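Long-range contacts in M32 carboxypeptidase (Chitinophagaceae bacterium, PDB 7A03), which probably removes amino acids one at a time from the C-terminal end of peptides, as a metal-dependent carboxypeptidase of the M32 family: residues A[199-204]-A[335-340]; A[209-214]-A[256-261]. One frame throughout, in Å; residues are numbered along the deposited sequence. Where two conformers were deposited one is given.

Contact 1. Residues A[199-204]-A[335-340]; sequences RDFLHL and QEFYKA
Ala340 turns its methyl group into a notch made by three side chains of the loop 199-204. Its CB lies 3.5 Å from Arg199 CG and just as near the ring tip, Phe201 CZ, while Leu202 CD1 closes the notch at 4.0 Å from the same CB. A small methyl suits a place where loop and helix come this close, the CA atoms of Arg199 and Ala340 being 5.0 Å apart. The Phe201 ring enters tip first, with Glu336 O at its edge, in plane, 3.7 Å from CZ. At chi1 50° its CG stands over the backbone, flanked by both N and C, and Arg199 CA lies above one face of the ring, near its margin. Beside it, Leu202 CD2 reaches Phe337 CE1 at 4.0 Å, the two side chains crossing at about a right angle. Arg199 runs extended along the edge of this apolar patch, which brings NE to 2.9 Å from Ala340 O. An alanine here would remove the CG that packs on Ala340 and the guanidinium beside its carbonyl, and would probably loosen this border of the contact. Further out, Trp314 meets the Phe337 ring edge-to-face, and Glu336 accepts from Ser333 N and forms a salt bridge with Arg198. A single 3-10 turn, 200-202, closed by Leu202 N donating to Arg199 O, presents Phe201 and Leu202 together. The result is loop-on-helix packing, in which the connection between helices 170-192 and 208-222 is laid against helix 334-341 of this largely helical M32 fold.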
loop_
_atom_site.group_PDB
_atom_site.type_symbol
_atom_site.label_atom_id
_atom_site.label_comp_id
_atom_site.label_asym_id
_atom_site.label_seq_id
_atom_site.Cartn_x
_atom_site.Cartn_y
_atom_site.Cartn_z
ATOM N N ARG A 199 21.210 -19.621 -3.184
ATOM C CA ARG A 199 20.487 -18.401 -3.542
ATOM C C ARG A 199 21.127 -17.597 -4.673
ATOM O O ARG A 199 20.447 -16.789 -5.311
ATOM C CB ARG A 199 20.204 -17.501 -2.329
ATOM C CG ARG A 199 18.987 -16.621 -2.537
ATOM C CD ARG A 199 18.813 -15.538 -1.489
ATOM N NE ARG A 199 17.723 -14.642 -1.870
ATOM C CZ ARG A 199 17.569 -13.404 -1.416
ATOM N NH1 ARG A 199 18.441 -12.900 -0.552
ATOM N NH2 ARG A 199 16.543 -12.668 -1.827
ATOM N N ASP A 200 22.418 -17.801 -4.955
ATOM C CA ASP A 200 23.045 -16.968 -5.974
ATOM C C ASP A 200 22.500 -17.240 -7.374
ATOM O O ASP A 200 22.694 -16.409 -8.270
ATOM C CB ASP A 200 24.571 -17.023 -5.901
ATOM C CG ASP A 200 25.123 -18.405 -6.154
ATOM O OD1 ASP A 200 24.329 -19.352 -6.351
ATOM O OD2 ASP A 200 26.366 -18.540 -6.154
ATOM N N PHE A 201 21.794 -18.358 -7.572
ATOM C CA PHE A 201 21.127 -18.588 -8.848
ATOM C C PHE A 201 20.098 -17.513 -9.166
ATOM O O PHE A 201 19.769 -17.313 -10.343
ATOM C CB PHE A 201 20.469 -19.974 -8.878
ATOM C CG PHE A 201 19.606 -20.276 -7.676
ATOM C CD1 PHE A 201 18.292 -19.829 -7.613
ATOM C CD2 PHE A 201 20.100 -21.036 -6.627
ATOM C CE1 PHE A 201 17.493 -20.103 -6.509
ATOM C CE2 PHE A 201 19.302 -21.329 -5.531
ATOM C CZ PHE A 201 17.999 -20.865 -5.477
ATOM N N LEU A 202 19.592 -16.801 -8.157
ATOM C CA LEU A 202 18.634 -15.736 -8.435
ATOM C C LEU A 202 19.297 -14.523 -9.066
ATOM O O LEU A 202 18.599 -13.680 -9.640
ATOM C CB LEU A 202 17.899 -15.311 -7.163
ATOM C CG LEU A 202 16.922 -16.299 -6.535
ATOM C CD1 LEU A 202 16.322 -15.661 -5.292
ATOM C CD2 LEU A 202 15.823 -16.703 -7.499
ATOM N N HIS A 203 20.627 -14.431 -8.991
ATOM C CA HIS A 203 21.358 -13.317 -9.573
ATOM C C HIS A 203 22.101 -13.708 -10.844
ATOM O O HIS A 203 22.984 -12.969 -11.292
ATOM C CB HIS A 203 22.282 -12.677 -8.540
ATOM C CG HIS A 203 21.544 -11.929 -7.475
ATOM N ND1 HIS A 203 20.732 -12.557 -6.554
ATOM C CD2 HIS A 203 21.467 -10.605 -7.201
ATOM C CE1 HIS A 203 20.200 -11.655 -5.749
ATOM N NE2 HIS A 203 20.629 -10.463 -6.121
ATOM N N LEU A 204 21.751 -14.847 -11.438
ATOM C CA LEU A 204 22.217 -15.193 -12.779
ATOM C C LEU A 204 21.478 -14.322 -13.802
ATOM O O LEU A 204 20.726 -13.401 -13.462
ATOM C CB LEU A 204 22.031 -16.687 -13.036
ATOM C CG LEU A 204 22.852 -17.645 -12.177
ATOM C CD1 LEU A 204 22.409 -19.103 -12.343
ATOM C CD2 LEU A 204 24.328 -17.477 -12.517
ATOM N N GLN A 335 12.822 -27.069 -3.315
ATOM C CA GLN A 335 13.102 -26.620 -1.951
ATOM C C GLN A 335 14.147 -25.510 -1.918
ATOM O O GLN A 335 13.997 -24.533 -1.171
ATOM C CB GLN A 335 13.554 -27.803 -1.089
ATOM C CG GLN A 335 12.426 -28.487 -0.356
ATOM C CD GLN A 335 11.689 -27.541 0.572
ATOM O OE1 GLN A 335 12.294 -26.680 1.205
ATOM N NE2 GLN A 335 10.375 -27.682 0.635
ATOM N N GLU A 336 15.216 -25.639 -2.713
ATOM C CA GLU A 336 16.221 -24.575 -2.758
ATOM C C GLU A 336 15.616 -23.265 -3.243
ATOM O O GLU A 336 15.893 -22.194 -2.680
ATOM C CB GLU A 336 17.388 -24.986 -3.651
ATOM C CG GLU A 336 18.179 -26.138 -3.076
ATOM C CD GLU A 336 19.240 -26.662 -4.024
ATOM O OE1 GLU A 336 18.927 -26.864 -5.213
ATOM O OE2 GLU A 336 20.386 -26.877 -3.577
ATOM N N PHE A 337 14.790 -23.335 -4.289
ATOM C CA PHE A 337 14.157 -22.139 -4.821
ATOM C C PHE A 337 13.216 -21.514 -3.791
ATOM O O PHE A 337 13.225 -20.292 -3.583
ATOM C CB PHE A 337 13.422 -22.491 -6.114
ATOM C CG PHE A 337 12.814 -21.303 -6.792
ATOM C CD1 PHE A 337 13.572 -20.505 -7.640
ATOM C CD2 PHE A 337 11.484 -20.987 -6.582
ATOM C CE1 PHE A 337 13.011 -19.402 -8.262
ATOM C CE2 PHE A 337 10.928 -19.886 -7.197
ATOM C CZ PHE A 337 11.689 -19.105 -8.035
ATOM N N TYR A 338 12.421 -22.349 -3.114
ATOM C CA TYR A 338 11.469 -21.877 -2.104
ATOM C C TYR A 338 12.189 -21.172 -0.958
ATOM O O TYR A 338 11.797 -20.069 -0.527
ATOM C CB TYR A 338 10.677 -23.089 -1.610
ATOM C CG TYR A 338 9.808 -22.875 -0.397
ATOM C CD1 TYR A 338 8.745 -21.975 -0.418
ATOM C CD2 TYR A 338 10.041 -23.586 0.763
ATOM C CE1 TYR A 338 7.950 -21.791 0.695
ATOM C CE2 TYR A 338 9.249 -23.408 1.878
ATOM C CZ TYR A 338 8.210 -22.509 1.839
ATOM O OH TYR A 338 7.419 -22.338 2.956
ATOM N N LYS A 339 13.281 -21.769 -0.490
ATOM C CA LYS A 339 14.046 -21.140 0.577
ATOM C C LYS A 339 14.676 -19.837 0.097
ATOM O O LYS A 339 14.703 -18.844 0.835
ATOM C CB LYS A 339 15.105 -22.110 1.094
ATOM C CG LYS A 339 14.519 -23.309 1.844
ATOM C CD LYS A 339 13.584 -22.841 2.957
ATOM C CE LYS A 339 12.818 -23.995 3.594
ATOM N NZ LYS A 339 12.018 -23.523 4.761
ATOM N N ALA A 340 15.143 -19.803 -1.154
ATOM C CA ALA A 340 15.843 -18.626 -1.656
ATOM C C ALA A 340 14.904 -17.439 -1.832
ATOM O O ALA A 340 15.296 -16.286 -1.603
ATOM C CB ALA A 340 16.497 -18.974 -2.988
#

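Contact 2. Residues A[209-214]-A[256-261]; sequences DKQWQL and NDFSNM
Helix 208-222 packs here against the first turn of helix 258-277, whose N-cap is Asp257: its OD1 accepts from Ser259 N at 3.0 Å, met from above the carboxylate plane. A short carboxylate suits this place because it can turn back onto an amide that the helix leaves without a backbone acceptor. The tight part is made of direct side-chain packing. Leu214 CD2 reaches the edge of the Phe258 ring, 3.7 Å from CZ, and Ile321 of helix 311-324 packs on both residues. Met261, bent at chi2 (-136°) and chi3, curls its unbranched chain past Gln211 and packs its thioether closely on a backbone carbonyl, SD and CE each 3.1 Å from Gln211 O. Between these two packed places the fit is looser and bridged by water. Gln211 extends beyond CG toward the helix start, and its amide is used at both ends: NE2 donates to Phe206 O and Asp254 O, while OE1 accepts from one water and has a second at hydrogen-bonding distance, a task for which glutamine has both the length and the two-sided head. These bonds probably fix the rotation of the amide, although it makes no direct hydrogen bond across the contact. The second water takes the N-H of Met261 at 3.0 Å; the first, above one face of the Phe258 ring and offset toward its margin, donates to Gln211 OE1 and also to Phe258 O, 2.7 Å from the water oxygen.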
loop_
_atom_site.group_PDB
_atom_site.type_symbol
_atom_site.label_atom_id
_atom_site.label_comp_id
_atom_site.label_asym_id
_atom_site.label_seq_id
_atom_site.Cartn_x
_atom_site.Cartn_y
_atom_site.Cartn_z
ATOM N N ASP A 209 12.938 -10.733 -22.202
ATOM C CA ASP A 209 11.687 -11.028 -22.895
ATOM C C ASP A 209 10.973 -12.214 -22.255
ATOM O O ASP A 209 9.737 -12.222 -22.152
ATOM C CB ASP A 209 11.947 -11.256 -24.390
ATOM C CG ASP A 209 12.196 -9.955 -25.142
ATOM O OD1 ASP A 209 12.076 -8.865 -24.529
ATOM O OD2 ASP A 209 12.510 -10.019 -26.349
ATOM N N LYS A 210 11.742 -13.208 -21.792
ATOM C CA LYS A 210 11.149 -14.325 -21.064
ATOM C C LYS A 210 10.544 -13.860 -19.742
ATOM O O LYS A 210 9.440 -14.278 -19.383
ATOM C CB LYS A 210 12.192 -15.416 -20.822
ATOM C CG LYS A 210 12.543 -16.261 -22.054
ATOM C CD LYS A 210 13.732 -17.168 -21.736
ATOM C CE LYS A 210 13.799 -18.367 -22.661
ATOM N NZ LYS A 210 13.479 -17.992 -24.064
ATOM N N GLN A 211 11.230 -12.980 -19.016
ATOM C CA GLN A 211 10.627 -12.443 -17.796
ATOM C C GLN A 211 9.330 -11.699 -18.101
ATOM O O GLN A 211 8.321 -11.856 -17.395
ATOM C CB GLN A 211 11.605 -11.535 -17.056
ATOM C CG GLN A 211 12.776 -12.261 -16.429
ATOM C CD GLN A 211 13.442 -11.417 -15.386
ATOM O OE1 GLN A 211 12.838 -11.097 -14.365
ATOM N NE2 GLN A 211 14.680 -11.026 -15.633
ATOM N N TRP A 212 9.345 -10.857 -19.136
ATOM C CA TRP A 212 8.152 -10.083 -19.466
ATOM C C TRP A 212 6.961 -11.001 -19.697
ATOM O O TRP A 212 5.877 -10.806 -19.113
ATOM C CB TRP A 212 8.414 -9.225 -20.702
ATOM C CG TRP A 212 7.179 -8.559 -21.189
ATOM C CD1 TRP A 212 6.365 -8.989 -22.185
ATOM C CD2 TRP A 212 6.603 -7.338 -20.696
ATOM N NE1 TRP A 212 5.314 -8.119 -22.353
ATOM C CE2 TRP A 212 5.426 -7.105 -21.439
ATOM C CE3 TRP A 212 6.953 -6.436 -19.683
ATOM C CZ2 TRP A 212 4.616 -5.980 -21.233
ATOM C CZ3 TRP A 212 6.142 -5.309 -19.476
ATOM C CH2 TRP A 212 4.983 -5.105 -20.239
ATOM N N GLN A 213 7.157 -12.034 -20.533
ATOM C CA GLN A 213 6.050 -12.930 -20.844
ATOM C C GLN A 213 5.628 -13.745 -19.627
ATOM O O GLN A 213 4.439 -14.046 -19.476
ATOM C CB GLN A 213 6.401 -13.825 -22.033
ATOM C CG GLN A 213 5.218 -14.617 -22.578
ATOM C CD GLN A 213 4.086 -13.728 -23.023
ATOM O OE1 GLN A 213 4.283 -12.820 -23.834
ATOM N NE2 GLN A 213 2.896 -13.960 -22.480
ATOM N N LEU A 214 6.579 -14.090 -18.756
ATOM C CA LEU A 214 6.250 -14.806 -17.528
ATOM C C LEU A 214 5.280 -14.000 -16.677
ATOM O O LEU A 214 4.279 -14.533 -16.172
ATOM C CB LEU A 214 7.534 -15.085 -16.744
ATOM C CG LEU A 214 7.363 -15.569 -15.299
ATOM C CD1 LEU A 214 6.605 -16.878 -15.288
ATOM C CD2 LEU A 214 8.719 -15.731 -14.640
ATOM N N ASN A 256 19.444 -9.429 -14.117
ATOM C CA ASN A 256 20.367 -10.113 -13.216
ATOM C C ASN A 256 19.806 -10.267 -11.810
ATOM O O ASN A 256 20.569 -10.443 -10.855
ATOM C CB ASN A 256 21.718 -9.402 -13.173
ATOM C CG ASN A 256 22.315 -9.225 -14.553
ATOM O OD1 ASN A 256 22.608 -10.199 -15.248
ATOM N ND2 ASN A 256 22.484 -7.978 -14.963
ATOM N N ASP A 257 18.491 -10.195 -11.656
ATOM C CA ASP A 257 17.878 -10.408 -10.351
ATOM C C ASP A 257 16.452 -10.885 -10.591
ATOM O O ASP A 257 15.538 -10.076 -10.780
ATOM C CB ASP A 257 17.909 -9.143 -9.510
ATOM C CG ASP A 257 17.466 -9.388 -8.091
ATOM O OD1 ASP A 257 16.971 -10.504 -7.807
ATOM O OD2 ASP A 257 17.627 -8.469 -7.256
ATOM N N PHE A 258 16.273 -12.201 -10.558
ATOM C CA PHE A 258 14.963 -12.776 -10.781
ATOM C C PHE A 258 13.968 -12.431 -9.674
ATOM O O PHE A 258 12.757 -12.535 -9.895
ATOM C CB PHE A 258 15.089 -14.300 -10.932
ATOM C CG PHE A 258 13.824 -14.962 -11.374
ATOM C CD1 PHE A 258 13.363 -14.811 -12.678
ATOM C CD2 PHE A 258 13.075 -15.725 -10.493
ATOM C CE1 PHE A 258 12.180 -15.423 -13.084
ATOM C CE2 PHE A 258 11.896 -16.339 -10.898
ATOM C CZ PHE A 258 11.452 -16.187 -12.194
ATOM N N SER A 259 14.444 -12.012 -8.495
ATOM C CA SER A 259 13.545 -11.693 -7.382
ATOM C C SER A 259 12.648 -10.496 -7.671
ATOM O O SER A 259 11.619 -10.316 -7.011
ATOM C CB SER A 259 14.362 -11.381 -6.125
ATOM O OG SER A 259 15.207 -12.462 -5.780
ATOM N N ASN A 260 13.004 -9.678 -8.647
ATOM C CA ASN A 260 12.359 -8.379 -8.806
ATOM C C ASN A 260 11.010 -8.509 -9.506
ATOM O O ASN A 260 9.948 -8.380 -8.881
ATOM C CB ASN A 260 13.306 -7.438 -9.556
ATOM C CG ASN A 260 12.898 -5.987 -9.458
ATOM O OD1 ASN A 260 11.720 -5.648 -9.553
ATOM N ND2 ASN A 260 13.886 -5.112 -9.292
ATOM N N MET A 261 11.047 -8.774 -10.809
ATOM C CA MET A 261 9.860 -8.587 -11.630
ATOM C C MET A 261 8.720 -9.502 -11.223
ATOM O O MET A 261 7.570 -9.058 -11.151
ATOM C CB MET A 261 10.190 -8.783 -13.107
ATOM C CG MET A 261 9.043 -8.413 -14.028
ATOM S SD MET A 261 8.752 -9.603 -15.374
ATOM C CE MET A 261 8.253 -11.058 -14.438
HETATM O O HOH W 1 11.339 -12.185 -12.180
HETATM O O HOH W 2 13.549 -9.031 -12.521
#

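How the contacts relate
Contacts 1 and 2 are neighbours, their centres 14 Å apart on the same side of the chain's centre. In sequence the order is 199-204, 209-214, 256-261, 335-340, so contact 2 falls wholly within the span that contact 1 bridges. They also touch: Leu202 O and Phe258 N, 2.9 Å apart, probably form a hydrogen bond, and Leu202 CD1 packs on Ser259 OG. The loop leading into helix 208-222 thus lies between helix 334-341 and the start of helix 258-277, with helix 311-324 touching residues of both contacts. Helix 258-277 also carries an HExxH pattern, His267 to His271, consistent with the metal site of such peptidases, although no metal is bound there here.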